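TRAP dicarboxylate transporter-DctP subunit (Marinobacter aquaeolei, PDB 4PFI) probably binds a small organic acid in the periplasm and hands it to a TRAP-type membrane transporter. Local coordinates at residues G47-L52 against E283-E288; T161-N166 against F223-M228; Q218-F223 against S243-S248; E291-L294 against G298-V301. One frame throughout, in Å; residues are numbered along the deposited sequence.

Contact 1 (G47-L52 against E283-E288); sequences GSVQHL and EDLNKE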
loop_
_atom_site.group_PDB
_atom_site.type_symbol
_atom_site.label_atom_id
_atom_site.label_comp_id
_atom_site.label_asym_id
_atom_site.label_seq_id
_atom_site.Cartn_x
_atom_site.Cartn_y
_atom_site.Cartn_z
ATOM N N GLY A 47 14.181 7.463 0.227
ATOM C CA GLY A 47 14.529 6.315 1.036
ATOM C C GLY A 47 13.419 5.282 1.038
ATOM O O GLY A 47 13.678 4.103 1.233
ATOM N N SER A 48 12.186 5.720 0.808
ATOM C CA SER A 48 11.051 4.804 0.750
ATOM C C SER A 48 11.097 3.843 -0.440
ATOM O O SER A 48 11.823 4.062 -1.410
ATOM C CB SER A 48 9.757 5.593 0.611
ATOM O OG SER A 48 9.726 6.194 -0.680
ATOM N N VAL A 49 10.267 2.810 -0.369
ATOM C CA VAL A 49 10.090 1.855 -1.453
ATOM C C VAL A 49 9.690 2.557 -2.755
ATOM O O VAL A 49 10.189 2.218 -3.821
ATOM C CB VAL A 49 9.018 0.807 -1.103
ATOM C CG1 VAL A 49 8.824 -0.177 -2.250
ATOM C CG2 VAL A 49 9.377 0.064 0.190
ATOM N N GLN A 50 8.790 3.531 -2.667
ATOM C CA GLN A 50 8.387 4.306 -3.826
ATOM C C GLN A 50 9.574 5.037 -4.454
ATOM O O GLN A 50 9.750 5.011 -5.672
ATOM C CB GLN A 50 7.281 5.303 -3.446
ATOM C CG GLN A 50 5.944 4.628 -3.250
ATOM C CD GLN A 50 4.787 5.571 -3.094
ATOM O OE1 GLN A 50 4.841 6.736 -3.507
ATOM N NE2 GLN A 50 3.712 5.076 -2.482
ATOM N N HIS A 51 10.372 5.705 -3.635
ATOM C CA HIS A 51 11.539 6.382 -4.139
ATOM C C HIS A 51 12.540 5.388 -4.814
ATOM O O HIS A 51 13.012 5.624 -5.923
ATOM C CB HIS A 51 12.225 7.146 -3.022
ATOM C CG HIS A 51 13.248 8.117 -3.512
ATOM N ND1 HIS A 51 14.539 8.142 -3.037
ATOM C CD2 HIS A 51 13.168 9.091 -4.452
ATOM C CE1 HIS A 51 15.213 9.100 -3.656
ATOM N NE2 HIS A 51 14.405 9.685 -4.516
ATOM N N LEU A 52 12.852 4.284 -4.141
ATOM C CA LEU A 52 13.776 3.306 -4.695
ATOM C C LEU A 52 13.267 2.782 -6.023
ATOM O O LEU A 52 14.029 2.648 -6.979
ATOM C CB LEU A 52 13.973 2.154 -3.724
ATOM C CG LEU A 52 14.722 2.588 -2.466
ATOM C CD1 LEU A 52 14.773 1.452 -1.447
ATOM C CD2 LEU A 52 16.113 3.084 -2.824
ATOM N N GLU A 283 11.349 -6.213 0.635
ATOM C CA GLU A 283 11.755 -7.206 1.645
ATOM C C GLU A 283 13.024 -6.727 2.362
ATOM O O GLU A 283 13.105 -6.754 3.592
ATOM C CB GLU A 283 12.016 -8.584 1.007
ATOM C CG GLU A 283 12.365 -9.684 2.029
ATOM C CD GLU A 283 12.599 -11.050 1.400
ATOM O OE1 GLU A 283 12.596 -11.147 0.158
ATOM O OE2 GLU A 283 12.791 -12.039 2.149
ATOM N N ASP A 284 14.000 -6.283 1.567
ATOM C CA ASP A 284 15.281 -5.785 2.062
ATOM C C ASP A 284 15.143 -4.472 2.859
ATOM O O ASP A 284 15.703 -4.347 3.950
ATOM C CB ASP A 284 16.234 -5.553 0.885
ATOM C CG ASP A 284 16.865 -6.857 0.344
ATOM O OD1 ASP A 284 16.840 -7.908 1.039
ATOM O OD2 ASP A 284 17.417 -6.821 -0.781
ATOM N N LEU A 285 14.405 -3.491 2.327
ATOM C CA LEU A 285 14.279 -2.216 3.033
ATOM C C LEU A 285 13.593 -2.436 4.390
ATOM O O LEU A 285 14.007 -1.899 5.413
ATOM C CB LEU A 285 13.494 -1.186 2.233
ATOM C CG LEU A 285 13.282 0.167 2.948
ATOM C CD1 LEU A 285 14.603 0.887 3.254
ATOM C CD2 LEU A 285 12.380 1.061 2.121
ATOM N N ASN A 286 12.541 -3.240 4.387
ATOM C CA ASN A 286 11.817 -3.506 5.607
ATOM C C ASN A 286 12.689 -4.259 6.625
ATOM O O ASN A 286 12.611 -3.983 7.821
ATOM C CB ASN A 286 10.506 -4.229 5.312
ATOM C CG ASN A 286 9.453 -3.291 4.759
ATOM O OD1 ASN A 286 9.222 -2.225 5.328
ATOM N ND2 ASN A 286 8.838 -3.647 3.612
ATOM N N LYS A 287 13.547 -5.163 6.152
ATOM C CA LYS A 287 14.406 -5.911 7.066
ATOM C C LYS A 287 15.444 -4.987 7.709
ATOM O O LYS A 287 15.737 -5.089 8.894
ATOM C CB LYS A 287 15.088 -7.064 6.331
ATOM C CG LYS A 287 16.114 -7.805 7.155
ATOM C CD LYS A 287 16.908 -8.810 6.304
ATOM C CE LYS A 287 16.068 -10.033 5.901
ATOM N NZ LYS A 287 16.847 -11.015 5.070
ATOM N N GLU A 288 15.969 -4.067 6.922
ATOM C CA GLU A 288 16.958 -3.093 7.374
ATOM C C GLU A 288 16.319 -2.190 8.437
ATOM O O GLU A 288 16.897 -1.896 9.486
ATOM C CB GLU A 288 17.332 -2.241 6.169
ATOM C CG GLU A 288 18.729 -1.696 6.105
ATOM C CD GLU A 288 18.966 -0.892 4.801
ATOM O OE1 GLU A 288 19.309 0.311 4.903
ATOM O OE2 GLU A 288 18.794 -1.450 3.677
#
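One methyl group, L285 CD2, makes the nearest approach to each residue it meets on G47-L52. Its shortest is to the backbone, 3.4 Å from G47 O; it also lies 3.7 Å from V49 N, so the apolar tip rests on the polypeptide just where the helix starts. The side chain of V49 comes in from the side, its CG2 3.7 Å from L285 CD2, and the two branches cross obliquely. L52, one turn further on, adds its CD1 at a looser 4.3 Å from the same methyl. L285 reaches this far because its CG lies anti to the backbone N (chi1 178°), which carries the branch away from its own helix. The pair belongs to the packing of helix 49-65 against helix 263-296, a 34-residue helix of the kind that, in TRAP solute-binding proteins, runs along both lobes. The V49 and L52 end is set by the helix start: S48 is the N-cap, its OG accepting from H51 N at 3.1 Å in a nearly straight bond while also hydrogen-bonding to I45 O. Further out, F223 of helix 222-228 packs on both V49 and L285. N286, next to L285, links to that same short helix through OD1, which bonds F223 N, and its ND2 reaches E157 O and Q282 OE1.

Contact 2 (T161-N166 against F223-M228); sequences TWTANN and FAIEEM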
loop_
_atom_site.group_PDB
_atom_site.type_symbol
_atom_site.label_atom_id
_atom_site.label_comp_id
_atom_site.label_asym_id
_atom_site.label_seq_id
_atom_site.Cartn_x
_atom_site.Cartn_y
_atom_site.Cartn_z
ATOM N N THR A 161 2.303 -3.986 9.485
ATOM C CA THR A 161 2.754 -4.439 10.791
ATOM C C THR A 161 2.001 -3.664 11.867
ATOM O O THR A 161 1.673 -2.501 11.668
ATOM C CB THR A 161 4.267 -4.220 10.923
ATOM O OG1 THR A 161 4.962 -5.137 10.047
ATOM C CG2 THR A 161 4.722 -4.437 12.359
ATOM N N TRP A 162 1.662 -4.307 12.977
ATOM C CA TRP A 162 0.855 -3.655 14.004
ATOM C C TRP A 162 1.760 -3.214 15.167
ATOM O O TRP A 162 2.691 -3.933 15.525
ATOM C CB TRP A 162 -0.179 -4.627 14.558
ATOM C CG TRP A 162 -1.144 -5.184 13.571
ATOM C CD1 TRP A 162 -1.394 -4.723 12.327
ATOM C CD2 TRP A 162 -2.009 -6.299 13.763
ATOM N NE1 TRP A 162 -2.381 -5.477 11.719
ATOM C CE2 TRP A 162 -2.769 -6.458 12.586
ATOM C CE3 TRP A 162 -2.216 -7.191 14.812
ATOM C CZ2 TRP A 162 -3.710 -7.457 12.431
ATOM C CZ3 TRP A 162 -3.157 -8.191 14.654
ATOM C CH2 TRP A 162 -3.894 -8.310 13.479
ATOM N N THR A 163 1.498 -2.046 15.751
ATOM C CA THR A 163 2.135 -1.660 17.001
ATOM C C THR A 163 1.069 -1.289 18.025
ATOM O O THR A 163 -0.046 -0.881 17.681
ATOM C CB THR A 163 3.104 -0.439 16.853
ATOM O OG1 THR A 163 2.375 0.741 16.512
ATOM C CG2 THR A 163 4.105 -0.660 15.788
ATOM N N ALA A 164 1.445 -1.454 19.286
ATOM C CA ALA A 164 0.646 -1.074 20.408
ATOM C C ALA A 164 1.528 -1.154 21.660
ATOM O O ALA A 164 2.735 -1.413 21.581
ATOM C CB ALA A 164 -0.550 -1.996 20.537
ATOM N N ASN A 165 0.904 -0.931 22.816
ATOM C CA ASN A 165 1.592 -1.106 24.076
ATOM C C ASN A 165 1.259 -2.425 24.759
ATOM O O ASN A 165 1.432 -2.566 25.961
ATOM C CB ASN A 165 1.371 0.101 24.970
ATOM C CG ASN A 165 2.264 1.239 24.581
ATOM O OD1 ASN A 165 3.414 1.024 24.189
ATOM N ND2 ASN A 165 1.748 2.454 24.646
ATOM N N ASN A 166 0.794 -3.387 23.963
ATOM C CA ASN A 166 0.618 -4.767 24.398
ATOM C C ASN A 166 0.603 -5.652 23.166
ATOM O O ASN A 166 0.458 -5.149 22.058
ATOM C CB ASN A 166 -0.686 -4.938 25.201
ATOM C CG ASN A 166 -1.873 -4.267 24.547
ATOM O OD1 ASN A 166 -2.170 -3.086 24.794
ATOM N ND2 ASN A 166 -2.546 -5.000 23.678
ATOM N N PHE A 223 9.137 0.123 7.428
ATOM C CA PHE A 223 9.902 1.323 7.074
ATOM C C PHE A 223 9.174 2.595 7.433
ATOM O O PHE A 223 9.804 3.572 7.770
ATOM C CB PHE A 223 10.336 1.388 5.591
ATOM C CG PHE A 223 9.227 1.615 4.636
ATOM C CD1 PHE A 223 8.857 2.902 4.246
ATOM C CD2 PHE A 223 8.536 0.515 4.092
ATOM C CE1 PHE A 223 7.784 3.074 3.297
ATOM C CE2 PHE A 223 7.496 0.681 3.189
ATOM C CZ PHE A 223 7.116 1.958 2.785
ATOM N N ALA A 224 7.852 2.601 7.321
ATOM C CA ALA A 224 7.098 3.801 7.646
ATOM C C ALA A 224 7.085 4.015 9.189
ATOM O O ALA A 224 7.187 5.148 9.678
ATOM C CB ALA A 224 5.695 3.707 7.100
ATOM N N ILE A 225 6.991 2.917 9.945
ATOM C CA ILE A 225 7.056 2.967 11.401
ATOM C C ILE A 225 8.404 3.551 11.884
ATOM O O ILE A 225 8.439 4.424 12.757
ATOM C CB ILE A 225 6.849 1.562 11.987
ATOM C CG1 ILE A 225 5.392 1.130 11.753
ATOM C CG2 ILE A 225 7.194 1.527 13.470
ATOM C CD1 ILE A 225 5.143 -0.357 11.984
ATOM N N GLU A 226 9.504 3.056 11.326
ATOM C CA GLU A 226 10.826 3.556 11.682
ATOM C C GLU A 226 10.951 5.038 11.300
ATOM O O GLU A 226 11.424 5.849 12.087
ATOM C CB GLU A 226 11.944 2.722 11.021
ATOM C CG GLU A 226 13.352 3.040 11.522
ATOM C CD GLU A 226 13.908 4.357 10.980
ATOM O OE1 GLU A 226 13.584 4.730 9.825
ATOM O OE2 GLU A 226 14.677 5.043 11.708
ATOM N N GLU A 227 10.557 5.379 10.078
ATOM C CA GLU A 227 10.671 6.750 9.580
ATOM C C GLU A 227 9.923 7.776 10.471
ATOM O O GLU A 227 10.437 8.872 10.719
ATOM C CB GLU A 227 10.126 6.843 8.158
ATOM C CG GLU A 227 10.407 8.169 7.497
ATOM C CD GLU A 227 11.911 8.471 7.425
ATOM O OE1 GLU A 227 12.711 7.556 7.086
ATOM O OE2 GLU A 227 12.294 9.625 7.731
HETATM N N MSE A 228 8.718 7.425 10.941
HETATM C CA MSE A 228 7.902 8.315 11.765
HETATM C C MSE A 228 8.270 8.202 13.225
HETATM O O MSE A 228 7.751 8.932 14.049
HETATM C CB MSE A 228 6.416 7.925 11.668
HETATM C CG MSE A 228 5.938 7.516 10.294
HETATM SE SE MSE A 228 4.728 8.777 9.577
HETATM C CE MSE A 228 6.138 10.145 9.478
#
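I225 lays its terminal methyl CD1 across T161 and T163, two threonines that face it from the same side of strand 149-164. This is helix-on-sheet packing in an alpha/beta lobe: helix 222-228 sits over the sheet, and only one residue of the helical segment makes the touch. CD1 is 4.0 Å from T163 CG2, the two side chains meeting tip to tip, whereas T161 is crossed at about a right angle, with its CB 4.1 Å from CD1. The helix backbone stays well back, the nearest CA atoms, of T161 and I225, being 8.6 Å apart, and an extended I225 bridges the distance: CG1 is anti to the carbonyl carbon and CD1 continues outward (chi2 166°). No hydrogen bond joins the segments, so the contact is purely van der Waals. Between the two threonines W162 turns to the other face of the sheet, where its ring meets F174, F191 and F312 edge-to-face. The strand itself is held from two neighbours, T161 and T163 pairing through the backbone with N220 and Q218, and W162 and A164 with strand 236-239 and the residues just before it. T163 keeps its polar and apolar branches apart. Its OG1 stands between the backbone N and the carbonyl carbon (chi1 66°), which leaves CG2 for I225, while OG1 is hydrogen-bonded to Q234 OE1 and Q218 NE2.

Contact 3 (Q218-F223 against S243-S248); sequences QSNPVF and SRFIAS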
loop_
_atom_site.group_PDB
_atom_site.type_symbol
_atom_site.label_atom_id
_atom_site.label_comp_id
_atom_site.label_asym_id
_atom_site.label_seq_id
_atom_site.Cartn_x
_atom_site.Cartn_y
_atom_site.Cartn_z
ATOM N N GLN A 218 -1.286 1.345 15.958
ATOM C CA GLN A 218 -1.485 1.625 14.544
ATOM C C GLN A 218 -0.872 0.527 13.720
ATOM O O GLN A 218 -0.232 -0.384 14.242
ATOM C CB GLN A 218 -0.891 2.982 14.131
ATOM C CG GLN A 218 0.632 3.155 14.376
ATOM C CD GLN A 218 1.492 2.481 13.326
ATOM O OE1 GLN A 218 1.471 2.837 12.144
ATOM N NE2 GLN A 218 2.209 1.465 13.743
ATOM N N SER A 219 -1.058 0.672 12.412
ATOM C CA SER A 219 -0.645 -0.293 11.428
ATOM C C SER A 219 0.016 0.408 10.248
ATOM O O SER A 219 -0.478 1.401 9.756
ATOM C CB SER A 219 -1.866 -1.091 10.915
ATOM O OG SER A 219 -1.404 -2.233 10.199
ATOM N N ASN A 220 1.126 -0.148 9.797
ATOM C CA ASN A 220 1.925 0.409 8.705
ATOM C C ASN A 220 3.056 -0.561 8.429
ATOM O O ASN A 220 3.399 -1.369 9.292
ATOM C CB ASN A 220 2.549 1.756 9.115
ATOM C CG ASN A 220 1.751 2.931 8.643
ATOM O OD1 ASN A 220 1.591 3.117 7.449
ATOM N ND2 ASN A 220 1.213 3.712 9.573
ATOM N N PRO A 221 3.662 -0.463 7.242
ATOM C CA PRO A 221 4.869 -1.253 7.002
ATOM C C PRO A 221 6.031 -0.750 7.873
ATOM O O PRO A 221 6.059 0.415 8.297
ATOM C CB PRO A 221 5.142 -1.068 5.501
ATOM C CG PRO A 221 4.406 0.169 5.108
ATOM C CD PRO A 221 3.245 0.307 6.053
ATOM N N VAL A 222 6.955 -1.651 8.179
ATOM C CA VAL A 222 8.048 -1.372 9.084
ATOM C C VAL A 222 8.854 -0.113 8.715
ATOM O O VAL A 222 9.215 0.651 9.610
ATOM C CB VAL A 222 8.983 -2.596 9.173
ATOM C CG1 VAL A 222 10.291 -2.233 9.831
ATOM C CG2 VAL A 222 8.300 -3.688 9.961
ATOM N N PHE A 223 9.137 0.123 7.428
ATOM C CA PHE A 223 9.902 1.323 7.074
ATOM C C PHE A 223 9.174 2.595 7.433
ATOM O O PHE A 223 9.804 3.572 7.770
ATOM C CB PHE A 223 10.336 1.388 5.591
ATOM C CG PHE A 223 9.227 1.615 4.636
ATOM C CD1 PHE A 223 8.857 2.902 4.246
ATOM C CD2 PHE A 223 8.536 0.515 4.092
ATOM C CE1 PHE A 223 7.784 3.074 3.297
ATOM C CE2 PHE A 223 7.496 0.681 3.189
ATOM C CZ PHE A 223 7.116 1.958 2.785
ATOM N N SER A 243 -2.321 -8.290 5.857
ATOM C CA SER A 243 -2.401 -7.648 4.543
ATOM C C SER A 243 -1.106 -6.924 4.237
ATOM O O SER A 243 -0.322 -6.590 5.136
ATOM C CB SER A 243 -3.553 -6.642 4.499
ATOM O OG SER A 243 -3.435 -5.729 5.568
ATOM N N ARG A 244 -0.903 -6.646 2.962
ATOM C CA ARG A 244 0.242 -5.912 2.483
ATOM C C ARG A 244 -0.115 -4.482 2.083
ATOM O O ARG A 244 -1.245 -4.189 1.710
ATOM C CB ARG A 244 0.797 -6.616 1.266
ATOM C CG ARG A 244 1.559 -7.898 1.558
ATOM C CD ARG A 244 2.048 -8.463 0.248
ATOM N NE ARG A 244 2.767 -9.725 0.379
ATOM C CZ ARG A 244 2.197 -10.916 0.316
ATOM N NH1 ARG A 244 0.885 -11.027 0.145
ATOM N NH2 ARG A 244 2.934 -12.006 0.424
ATOM N N PHE A 245 0.865 -3.596 2.149
ATOM C CA PHE A 245 0.739 -2.275 1.544
ATOM C C PHE A 245 0.942 -2.441 0.056
ATOM O O PHE A 245 2.022 -2.817 -0.370
ATOM C CB PHE A 245 1.875 -1.375 1.997
ATOM C CG PHE A 245 1.475 0.000 2.412
ATOM C CD1 PHE A 245 0.225 0.260 2.971
ATOM C CD2 PHE A 245 2.415 1.041 2.363
ATOM C CE1 PHE A 245 -0.106 1.552 3.434
ATOM C CE2 PHE A 245 2.096 2.341 2.831
ATOM C CZ PHE A 245 0.835 2.594 3.364
ATOM N N ILE A 246 -0.078 -2.124 -0.728
ATOM C CA ILE A 246 -0.007 -2.227 -2.176
ATOM C C ILE A 246 -0.278 -0.856 -2.762
ATOM O O ILE A 246 -1.373 -0.318 -2.572
ATOM C CB ILE A 246 -1.098 -3.159 -2.692
ATOM C CG1 ILE A 246 -1.003 -4.530 -2.007
ATOM C CG2 ILE A 246 -1.011 -3.290 -4.223
ATOM C CD1 ILE A 246 0.283 -5.280 -2.321
ATOM N N ALA A 247 0.690 -0.278 -3.472
ATOM C CA ALA A 247 0.506 1.034 -4.094
ATOM C C ALA A 247 0.254 0.879 -5.602
ATOM O O ALA A 247 0.793 -0.036 -6.223
ATOM C CB ALA A 247 1.725 1.890 -3.858
ATOM N N SER A 248 -0.564 1.770 -6.176
ATOM C CA SER A 248 -0.849 1.794 -7.618
ATOM C C SER A 248 0.110 2.709 -8.337
ATOM O O SER A 248 0.445 3.777 -7.818
ATOM C CB SER A 248 -2.246 2.383 -7.885
ATOM O OG SER A 248 -3.262 1.417 -7.870
#
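The turn that carries strand 217-220 into helix 222-228 presents its proline, P221, to the ring of F245 on strand 244-252. P221 CD stands over the face of that ring, 3.9 Å from the centroid and 13° off the normal, which is the geometry of a CH-pi contact. CG leans toward the rim and makes the shortest approach, 3.5 Å from F245 CD2. The proline ring crosses the phenyl group at about a right angle. P221 also occupies the N-cap position, so the ring of F245 packs against the residue that precedes the first turn. Strand 244-252 runs antiparallel to the long strand 149-164, F245 bonding through its backbone to E157 and G158; in TRAP solute-binding proteins long strands of this kind connect the two lobes. The F245 torsion chi1 of -135° is well off either staggered position, and E44, M160 and M182 lie against the same side chain. N220 runs alongside the ring, its OD1 4.2 Å from F245 CZ and its amide plane 83° from the ring plane. The rotation of that amide is held by a nearly straight bond of 2.7 Å from N220 ND2 to Q218 OE1, which lies in the amide plane. A serine in place of F245 would probably leave P221 without the flat surface its CD and CG rest on and open a gap beside the helix start.

Contact 4 (E291-L294 against G298-V301); sequences ETIL and GIRV. With NA (sodium ion), chain B.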
loop_
_atom_site.group_PDB
_atom_site.type_symbol
_atom_site.label_atom_id
_atom_site.label_comp_id
_atom_site.label_asym_id
_atom_site.label_seq_id
_atom_site.Cartn_x
_atom_site.Cartn_y
_atom_site.Cartn_z
ATOM N N GLU A 291 15.876 -3.844 11.794
ATOM C CA GLU A 291 17.100 -3.847 12.616
ATOM C C GLU A 291 17.322 -2.463 13.256
ATOM O O GLU A 291 17.692 -2.359 14.422
ATOM C CB GLU A 291 18.327 -4.248 11.784
ATOM N N THR A 292 17.091 -1.400 12.494
ATOM C CA THR A 292 17.207 -0.045 13.031
ATOM C C THR A 292 16.253 0.168 14.217
ATOM O O THR A 292 16.647 0.691 15.250
ATOM C CB THR A 292 16.943 0.992 11.932
ATOM O OG1 THR A 292 17.937 0.829 10.909
ATOM C CG2 THR A 292 16.970 2.411 12.487
ATOM N N ILE A 293 15.002 -0.244 14.060
ATOM C CA ILE A 293 14.033 -0.192 15.147
ATOM C C ILE A 293 14.535 -0.907 16.419
ATOM O O ILE A 293 14.404 -0.381 17.504
ATOM C CB ILE A 293 12.677 -0.804 14.703
ATOM C CG1 ILE A 293 11.868 0.213 13.919
ATOM C CG2 ILE A 293 11.848 -1.227 15.882
ATOM C CD1 ILE A 293 10.713 -0.387 13.089
ATOM N N LEU A 294 15.091 -2.111 16.280
ATOM C CA LEU A 294 15.503 -2.880 17.437
ATOM C C LEU A 294 16.660 -2.224 18.180
ATOM O O LEU A 294 16.750 -2.359 19.393
ATOM C CB LEU A 294 15.832 -4.317 17.048
ATOM C CG LEU A 294 14.559 -5.096 16.672
ATOM C CD1 LEU A 294 14.922 -6.464 16.191
ATOM C CD2 LEU A 294 13.575 -5.190 17.841
ATOM N N GLY A 298 13.457 -1.363 23.827
ATOM C CA GLY A 298 12.178 -1.182 24.481
ATOM C C GLY A 298 11.031 -1.635 23.605
ATOM O O GLY A 298 9.871 -1.329 23.854
ATOM N N ILE A 299 11.353 -2.384 22.577
ATOM C CA ILE A 299 10.332 -2.839 21.675
ATOM C C ILE A 299 10.463 -4.337 21.376
ATOM O O ILE A 299 11.510 -4.847 21.021
ATOM C CB ILE A 299 10.285 -1.989 20.388
ATOM C CG1 ILE A 299 8.862 -1.440 20.233
ATOM C CG2 ILE A 299 10.612 -2.813 19.213
ATOM C CD1 ILE A 299 8.546 -0.844 18.888
ATOM N N ARG A 300 9.343 -5.009 21.561
ATOM C CA ARG A 300 9.216 -6.440 21.517
ATOM C C ARG A 300 8.644 -6.837 20.133
ATOM O O ARG A 300 7.842 -6.106 19.557
ATOM C CB ARG A 300 8.251 -6.770 22.661
ATOM C CG ARG A 300 8.014 -8.157 22.975
ATOM C CD ARG A 300 7.380 -8.294 24.400
ATOM N NE ARG A 300 7.772 -9.617 24.876
ATOM C CZ ARG A 300 8.690 -9.863 25.793
ATOM N NH1 ARG A 300 9.309 -8.875 26.452
ATOM N NH2 ARG A 300 8.964 -11.131 26.078
ATOM N N VAL A 301 9.098 -7.955 19.576
ATOM C CA VAL A 301 8.598 -8.405 18.293
ATOM C C VAL A 301 7.805 -9.688 18.490
ATOM O O VAL A 301 8.273 -10.621 19.132
ATOM C CB VAL A 301 9.735 -8.656 17.298
ATOM C CG1 VAL A 301 9.195 -9.339 16.052
ATOM C CG2 VAL A 301 10.398 -7.341 16.944
HETATM NA NA NA B . 8.941 0.893 24.028
HETATM O O HOH W 1 14.014 -3.438 21.099
HETATM O O HOH W 2 10.583 1.763 22.358
HETATM O O HOH W 3 8.001 3.186 24.715
#
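I293 and I299 approach slantwise, methyl to methyl, their CG2 atoms 3.9 Å apart, where the end of helix 263-296 turns back into strand 300-303. This is a tight helix-to-strand connection: the strand joins the sheet parallel to strand 236-239, with R300 bonded through its backbone to N235 and L237. L294 meets the strand differently. It crosses V301 at about a right angle, CD2 to CG2 3.9 Å, and the same CD2 lies 4.0 Å from I299 CG2, wedged between two residues on one side of the strand. With CG anti to the carbonyl carbon (chi1 -70°), its branch folds over toward them. I293, the more deeply buried of the helical pair, is backed by V222, I225 and E226 of helix 222-228. Water 1 adds a polar bridge, accepting from I299 N at 3.2 Å and donating a weak bond of 3.4 Å to L294 O. At the outer edge G298 has a positive phi of 83°, and a CB there would crowd the sodium ion. The sodium ion, also bound by Q234 O, N235 OD1 and two waters, takes G298 O at 2.4 Å.

Overall arrangement
Contacts 1, 2 and 3 are buried, contact 3 lying nearest the middle of the chain, whereas contact 4 is partly exposed about 22 Å from the chain centre. Helix 222-228 ties the set together: F223, which falls in a segment of both contacts 2 and 3, also reaches contact 1, while I225 CG2 touches I293 CD1 of contact 4. Contacts 1 and 4 use successive parts of helix 263-296; contacts 2 and 3 meet where strands 149-164 and 217-220 lie side by side in the sheet. The chemistry follows position: aliphatic packing in contacts 1 and 2, an aromatic face under proline in contact 3, and water and sodium beside aliphatic packing at the periphery.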